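Local structure of pullulanase (Klebsiella oxytoca, 2YOC) at residues Y276-Y285 with T295-A303. The protein hydrolyses alpha-1,6-glucosidic linkages in pullulan and related branched alpha-glucans, and is secreted through a type 2 secretion system. Numbering follows the deposited sequence.
Sequences YAEAAEALSY and TFRVWAPTA. With SO4 (sulfate ion), chain Q; SO4 (sulfate ion), chain S.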
ATOM      1  N   TYR B 276      23.356 -23.478 -40.974  1.00 60.84           N
ATOM      2  CA  TYR B 276      23.804 -24.820 -40.608  1.00 61.55           C
ATOM      3  C   TYR B 276      23.102 -25.509 -39.448  1.00 63.24           C
ATOM      4  O   TYR B 276      23.022 -26.735 -39.442  1.00 62.57           O
ATOM      5  CB  TYR B 276      25.313 -24.803 -40.309  1.00 64.32           C
ATOM      6  CG  TYR B 276      26.161 -24.139 -41.369  1.00 68.41           C
ATOM      7  CD1 TYR B 276      26.587 -24.846 -42.497  1.00 71.56           C
ATOM      8  CD2 TYR B 276      26.555 -22.809 -41.241  1.00 69.07           C
ATOM      9  CE1 TYR B 276      27.368 -24.239 -43.479  1.00 72.99           C
ATOM     10  CE2 TYR B 276      27.341 -22.193 -42.213  1.00 71.09           C
ATOM     11  CZ  TYR B 276      27.737 -22.910 -43.334  1.00 80.19           C
ATOM     12  OH  TYR B 276      28.483 -22.296 -44.306  1.00 82.04           O
ATOM     13  N   ALA B 277      22.664 -24.753 -38.439  1.00 58.89           N
ATOM     14  CA  ALA B 277      22.077 -25.349 -37.245  1.00 57.98           C
ATOM     15  C   ALA B 277      20.967 -26.367 -37.449  1.00 62.29           C
ATOM     16  O   ALA B 277      20.921 -27.325 -36.676  1.00 62.29           O
ATOM     17  CB  ALA B 277      21.682 -24.298 -36.226  1.00 57.17           C
ATOM     18  N   GLU B 278      20.104 -26.209 -38.477  1.00 56.88           N
ATOM     19  CA  GLU B 278      19.037 -27.197 -38.653  1.00 56.02           C
ATOM     20  C   GLU B 278      19.583 -28.591 -38.847  1.00 57.36           C
ATOM     21  O   GLU B 278      19.173 -29.500 -38.103  1.00 57.52           O
ATOM     22  CB  GLU B 278      18.051 -26.834 -39.766  1.00 57.71           C
ATOM     23  CG  GLU B 278      16.620 -27.187 -39.400  1.00 68.05           C
ATOM     24  CD  GLU B 278      15.634 -27.161 -40.551  1.00111.50           C
ATOM     25  OE1 GLU B 278      15.659 -26.196 -41.356  1.00119.89           O
ATOM     26  OE2 GLU B 278      14.834 -28.120 -40.650  1.00109.23           O
ATOM     27  N   ALA B 279      20.562 -28.731 -39.783  1.00 50.30           N
ATOM     28  CA  ALA B 279      21.242 -29.983 -40.130  1.00 49.29           C
ATOM     29  C   ALA B 279      22.175 -30.412 -39.046  1.00 54.11           C
ATOM     30  O   ALA B 279      22.177 -31.587 -38.672  1.00 55.78           O
ATOM     31  CB  ALA B 279      22.016 -29.832 -41.428  1.00 50.70           C
ATOM     32  N   ALA B 280      22.984 -29.470 -38.543  1.00 51.19           N
ATOM     33  CA  ALA B 280      24.002 -29.730 -37.528  1.00 51.62           C
ATOM     34  C   ALA B 280      23.403 -30.310 -36.262  1.00 57.72           C
ATOM     35  O   ALA B 280      23.997 -31.219 -35.692  1.00 58.84           O
ATOM     36  CB  ALA B 280      24.783 -28.466 -37.229  1.00 52.12           C
ATOM     37  N   GLU B 281      22.180 -29.859 -35.887  1.00 54.73           N
ATOM     38  CA  GLU B 281      21.448 -30.279 -34.688  1.00 54.07           C
ATOM     39  C   GLU B 281      21.107 -31.737 -34.709  1.00 58.25           C
ATOM     40  O   GLU B 281      20.925 -32.336 -33.642  1.00 59.91           O
ATOM     41  CB  GLU B 281      20.154 -29.468 -34.524  1.00 54.68           C
ATOM     42  CG  GLU B 281      20.294 -28.222 -33.666  1.00 57.80           C
ATOM     43  CD  GLU B 281      19.097 -27.285 -33.628  1.00 78.68           C
ATOM     44  OE1 GLU B 281      18.075 -27.559 -34.301  1.00 76.66           O
ATOM     45  OE2 GLU B 281      19.181 -26.274 -32.895  1.00 70.01           O
ATOM     46  N   ALA B 282      20.991 -32.308 -35.911  1.00 52.41           N
ATOM     47  CA  ALA B 282      20.598 -33.698 -36.093  1.00 51.53           C
ATOM     48  C   ALA B 282      21.793 -34.695 -36.103  1.00 58.12           C
ATOM     49  O   ALA B 282      21.608 -35.876 -36.452  1.00 60.69           O
ATOM     50  CB  ALA B 282      19.766 -33.816 -37.356  1.00 52.02           C
ATOM     51  N   LEU B 283      23.010 -34.223 -35.730  1.00 50.79           N
ATOM     52  CA  LEU B 283      24.212 -35.064 -35.716  1.00 49.96           C
ATOM     53  C   LEU B 283      24.787 -35.277 -34.338  1.00 56.45           C
ATOM     54  O   LEU B 283      24.391 -34.607 -33.382  1.00 54.44           O
ATOM     55  CB  LEU B 283      25.289 -34.566 -36.679  1.00 49.54           C
ATOM     56  CG  LEU B 283      24.790 -34.343 -38.098  1.00 52.75           C
ATOM     57  CD1 LEU B 283      25.880 -33.856 -38.967  1.00 53.32           C
ATOM     58  CD2 LEU B 283      24.181 -35.575 -38.665  1.00 50.99           C
ATOM     59  N   SER B 284      25.683 -36.272 -34.220  1.00 55.40           N
ATOM     60  CA  SER B 284      26.312 -36.613 -32.949  1.00 54.07           C
ATOM     61  C   SER B 284      27.761 -36.221 -32.950  1.00 57.06           C
ATOM     62  O   SER B 284      28.472 -36.372 -33.959  1.00 57.81           O
ATOM     63  CB  SER B 284      26.089 -38.074 -32.604  1.00 58.24           C
ATOM     64  OG  SER B 284      24.822 -38.172 -31.966  1.00 71.14           O
ATOM     65  N   TYR B 285      28.187 -35.637 -31.848  1.00 52.36           N
ATOM     66  CA  TYR B 285      29.540 -35.109 -31.784  1.00 52.68           C
ATOM     67  C   TYR B 285      30.484 -35.800 -30.804  1.00 55.52           C
ATOM     68  O   TYR B 285      30.034 -36.477 -29.859  1.00 53.88           O
ATOM     69  CB  TYR B 285      29.524 -33.568 -31.668  1.00 52.07           C
ATOM     70  CG  TYR B 285      28.787 -32.908 -32.817  1.00 51.11           C
ATOM     71  CD1 TYR B 285      27.410 -32.725 -32.775  1.00 51.09           C
ATOM     72  CD2 TYR B 285      29.462 -32.507 -33.967  1.00 53.03           C
ATOM     73  CE1 TYR B 285      26.720 -32.148 -33.842  1.00 49.62           C
ATOM     74  CE2 TYR B 285      28.779 -31.922 -35.043  1.00 53.48           C
ATOM     75  CZ  TYR B 285      27.411 -31.720 -34.960  1.00 52.14           C
ATOM     76  OH  TYR B 285      26.710 -31.159 -35.993  1.00 46.90           O
ATOM     77  N   THR B 295      33.524 -42.852 -35.051  1.00 54.49           N
ATOM     78  CA  THR B 295      33.233 -41.690 -35.880  1.00 55.37           C
ATOM     79  C   THR B 295      33.658 -40.446 -35.085  1.00 58.82           C
ATOM     80  O   THR B 295      33.213 -40.259 -33.936  1.00 56.70           O
ATOM     81  CB  THR B 295      31.747 -41.642 -36.321  1.00 57.91           C
ATOM     82  OG1 THR B 295      31.476 -42.722 -37.213  1.00 58.41           O
ATOM     83  CG2 THR B 295      31.359 -40.311 -36.983  1.00 51.10           C
ATOM     84  N   PHE B 296      34.556 -39.638 -35.698  1.00 53.47           N
ATOM     85  CA  PHE B 296      35.005 -38.383 -35.141  1.00 51.87           C
ATOM     86  C   PHE B 296      34.174 -37.339 -35.824  1.00 56.02           C
ATOM     87  O   PHE B 296      34.142 -37.311 -37.059  1.00 57.67           O
ATOM     88  CB  PHE B 296      36.481 -38.133 -35.476  1.00 54.16           C
ATOM     89  CG  PHE B 296      37.465 -38.942 -34.675  1.00 55.11           C
ATOM     90  CD1 PHE B 296      37.873 -40.200 -35.111  1.00 57.88           C
ATOM     91  CD2 PHE B 296      37.980 -38.456 -33.472  1.00 54.85           C
ATOM     92  CE1 PHE B 296      38.772 -40.960 -34.360  1.00 58.39           C
ATOM     93  CE2 PHE B 296      38.885 -39.217 -32.725  1.00 56.70           C
ATOM     94  CZ  PHE B 296      39.284 -40.453 -33.183  1.00 55.98           C
ATOM     95  N   ARG B 297      33.494 -36.489 -35.050  1.00 50.09           N
ATOM     96  CA  ARG B 297      32.731 -35.391 -35.612  1.00 49.58           C
ATOM     97  C   ARG B 297      32.862 -34.133 -34.813  1.00 54.06           C
ATOM     98  O   ARG B 297      32.563 -34.091 -33.596  1.00 53.28           O
ATOM     99  CB  ARG B 297      31.253 -35.721 -35.845  1.00 50.81           C
ATOM    100  CG  ARG B 297      30.511 -34.642 -36.652  1.00 58.78           C
ATOM    101  CD  ARG B 297      29.079 -35.001 -36.939  1.00 65.82           C
ATOM    102  NE  ARG B 297      29.010 -36.001 -38.006  1.00 61.03           N
ATOM    103  CZ  ARG B 297      28.757 -37.287 -37.793  1.00 71.87           C
ATOM    104  NH1 ARG B 297      28.527 -37.728 -36.563  1.00 65.17           N
ATOM    105  NH2 ARG B 297      28.731 -38.144 -38.808  1.00 52.14           N
ATOM    106  N   VAL B 298      33.250 -33.076 -35.539  1.00 50.83           N
ATOM    107  CA  VAL B 298      33.365 -31.724 -34.996  1.00 49.91           C
ATOM    108  C   VAL B 298      32.560 -30.721 -35.853  1.00 55.02           C
ATOM    109  O   VAL B 298      32.678 -30.731 -37.085  1.00 56.53           O
ATOM    110  CB  VAL B 298      34.855 -31.300 -34.737  1.00 52.48           C
ATOM    111  CG1 VAL B 298      35.684 -31.323 -36.007  1.00 53.73           C
ATOM    112  CG2 VAL B 298      34.949 -29.945 -34.045  1.00 50.48           C
ATOM    113  N   TRP B 299      31.746 -29.881 -35.210  1.00 50.41           N
ATOM    114  CA  TRP B 299      31.045 -28.812 -35.917  1.00 51.62           C
ATOM    115  C   TRP B 299      32.027 -27.646 -35.963  1.00 56.84           C
ATOM    116  O   TRP B 299      32.519 -27.213 -34.908  1.00 56.93           O
ATOM    117  CB  TRP B 299      29.771 -28.354 -35.178  1.00 49.93           C
ATOM    118  CG  TRP B 299      28.923 -27.391 -35.959  1.00 51.23           C
ATOM    119  CD1 TRP B 299      28.350 -27.604 -37.180  1.00 54.75           C
ATOM    120  CD2 TRP B 299      28.534 -26.071 -35.557  1.00 50.96           C
ATOM    121  NE1 TRP B 299      27.635 -26.494 -37.569  1.00 54.18           N
ATOM    122  CE2 TRP B 299      27.733 -25.535 -36.593  1.00 54.74           C
ATOM    123  CE3 TRP B 299      28.818 -25.265 -34.431  1.00 52.67           C
ATOM    124  CZ2 TRP B 299      27.187 -24.241 -36.530  1.00 53.34           C
ATOM    125  CZ3 TRP B 299      28.267 -23.985 -34.360  1.00 53.50           C
ATOM    126  CH2 TRP B 299      27.453 -23.490 -35.395  1.00 53.89           C
ATOM    127  N   ALA B 300      32.337 -27.174 -37.183  1.00 52.85           N
ATOM    128  CA  ALA B 300      33.253 -26.069 -37.473  1.00 52.32           C
ATOM    129  C   ALA B 300      32.834 -25.499 -38.852  1.00 56.59           C
ATOM    130  O   ALA B 300      33.505 -25.757 -39.848  1.00 55.77           O
ATOM    131  CB  ALA B 300      34.688 -26.576 -37.482  1.00 53.67           C
ATOM    132  N   PRO B 301      31.657 -24.809 -38.945  1.00 54.66           N
ATOM    133  CA  PRO B 301      31.174 -24.347 -40.260  1.00 54.33           C
ATOM    134  C   PRO B 301      32.020 -23.293 -40.971  1.00 59.82           C
ATOM    135  O   PRO B 301      31.858 -23.098 -42.183  1.00 60.70           O
ATOM    136  CB  PRO B 301      29.751 -23.877 -39.959  1.00 54.68           C
ATOM    137  CG  PRO B 301      29.803 -23.448 -38.536  1.00 59.20           C
ATOM    138  CD  PRO B 301      30.703 -24.432 -37.870  1.00 55.74           C
ATOM    139  N   THR B 302      32.943 -22.648 -40.248  1.00 55.85           N
ATOM    140  CA  THR B 302      33.803 -21.648 -40.868  1.00 56.14           C
ATOM    141  C   THR B 302      35.193 -22.163 -41.212  1.00 59.43           C
ATOM    142  O   THR B 302      35.871 -21.540 -42.037  1.00 60.34           O
ATOM    143  CB  THR B 302      33.855 -20.373 -40.038  1.00 62.55           C
ATOM    144  OG1 THR B 302      34.619 -20.579 -38.843  1.00 64.52           O
ATOM    145  CG2 THR B 302      32.477 -19.825 -39.751  1.00 57.79           C
ATOM    146  N   ALA B 303      35.633 -23.257 -40.554  1.00 54.13           N
ATOM    147  CA  ALA B 303      36.963 -23.822 -40.731  1.00 55.81           C
ATOM    148  C   ALA B 303      37.242 -24.098 -42.184  1.00 67.43           C
ATOM    149  O   ALA B 303      36.355 -24.566 -42.905  1.00 69.05           O
ATOM    150  CB  ALA B 303      37.138 -25.088 -39.917  1.00 55.86           C
TER
HETATM  151  S   SO4 Q2081      26.956 -41.236 -37.312  1.00145.36           S
HETATM  152  O1  SO4 Q2081      27.803 -41.051 -38.527  1.00151.05           O
HETATM  153  O2  SO4 Q2081      25.523 -41.058 -37.676  1.00149.19           O
HETATM  154  O3  SO4 Q2081      27.323 -40.263 -36.260  1.00149.33           O
HETATM  155  O4  SO4 Q2081      27.172 -42.571 -36.753  1.00151.43           O
HETATM  156  S   SO4 S2083      23.211 -41.115 -34.015  1.00156.33           S
HETATM  157  O1  SO4 S2083      23.911 -39.899 -34.482  1.00162.06           O
HETATM  158  O2  SO4 S2083      22.994 -42.030 -35.161  1.00161.57           O
HETATM  159  O3  SO4 S2083      21.925 -40.723 -33.423  1.00159.52           O
HETATM  160  O4  SO4 S2083      24.023 -41.797 -33.003  1.00161.66           O
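Arg-297 NH1 is shared by two acceptors: it gives a 2.9 Å hydrogen bond to the backbone O of Ser-284 and another to O3 of a sulfate ion. The first bond, 162° at the hydrogen, lies in the guanidinium plane and uses a carbonyl lone pair. NH2 reaches O1 of the same sulfate, so two nitrogens grip the anion, probably from the crystallisation liquor. Arginine suits this place because its long chain also has an apolar part. CG stands anti to the backbone N (chi1 -170°), which carries the methylenes across the CD2-CE2 side of the Tyr-285 ring; Arg-297 CG lies 3.6 Å from Tyr-285 CD2. A bend at chi3 then turns the guanidinium to Ser-284, and Leu-283 CB packs on CD.

The Tyr-285 ring continues to Trp-299, where CE2 meets CB, and Tyr-285 OH donates to Ala-280 O at 2.7 Å. That oxygen also accepts Leu-283 N from the opposite face of its plane, in the type I beta turn from Ala-280 to Leu-283. Small Ala-280 lets its CB come within 3.5 Å of Trp-299 NE1, whose hydrogen bond goes to Ser-329 O. Pro-301 CB makes a CH-pi contact over one face of Tyr-276, whose hydroxyl bonds Asp-242. One directional bond, with apolar and CH-pi packing, thus joins 276-285 to strand 293-299 of the CBM48 beta domain and the loop after it, while the bonds to Ala-280 O brace the turn and fix the end of the Tyr-285 ring.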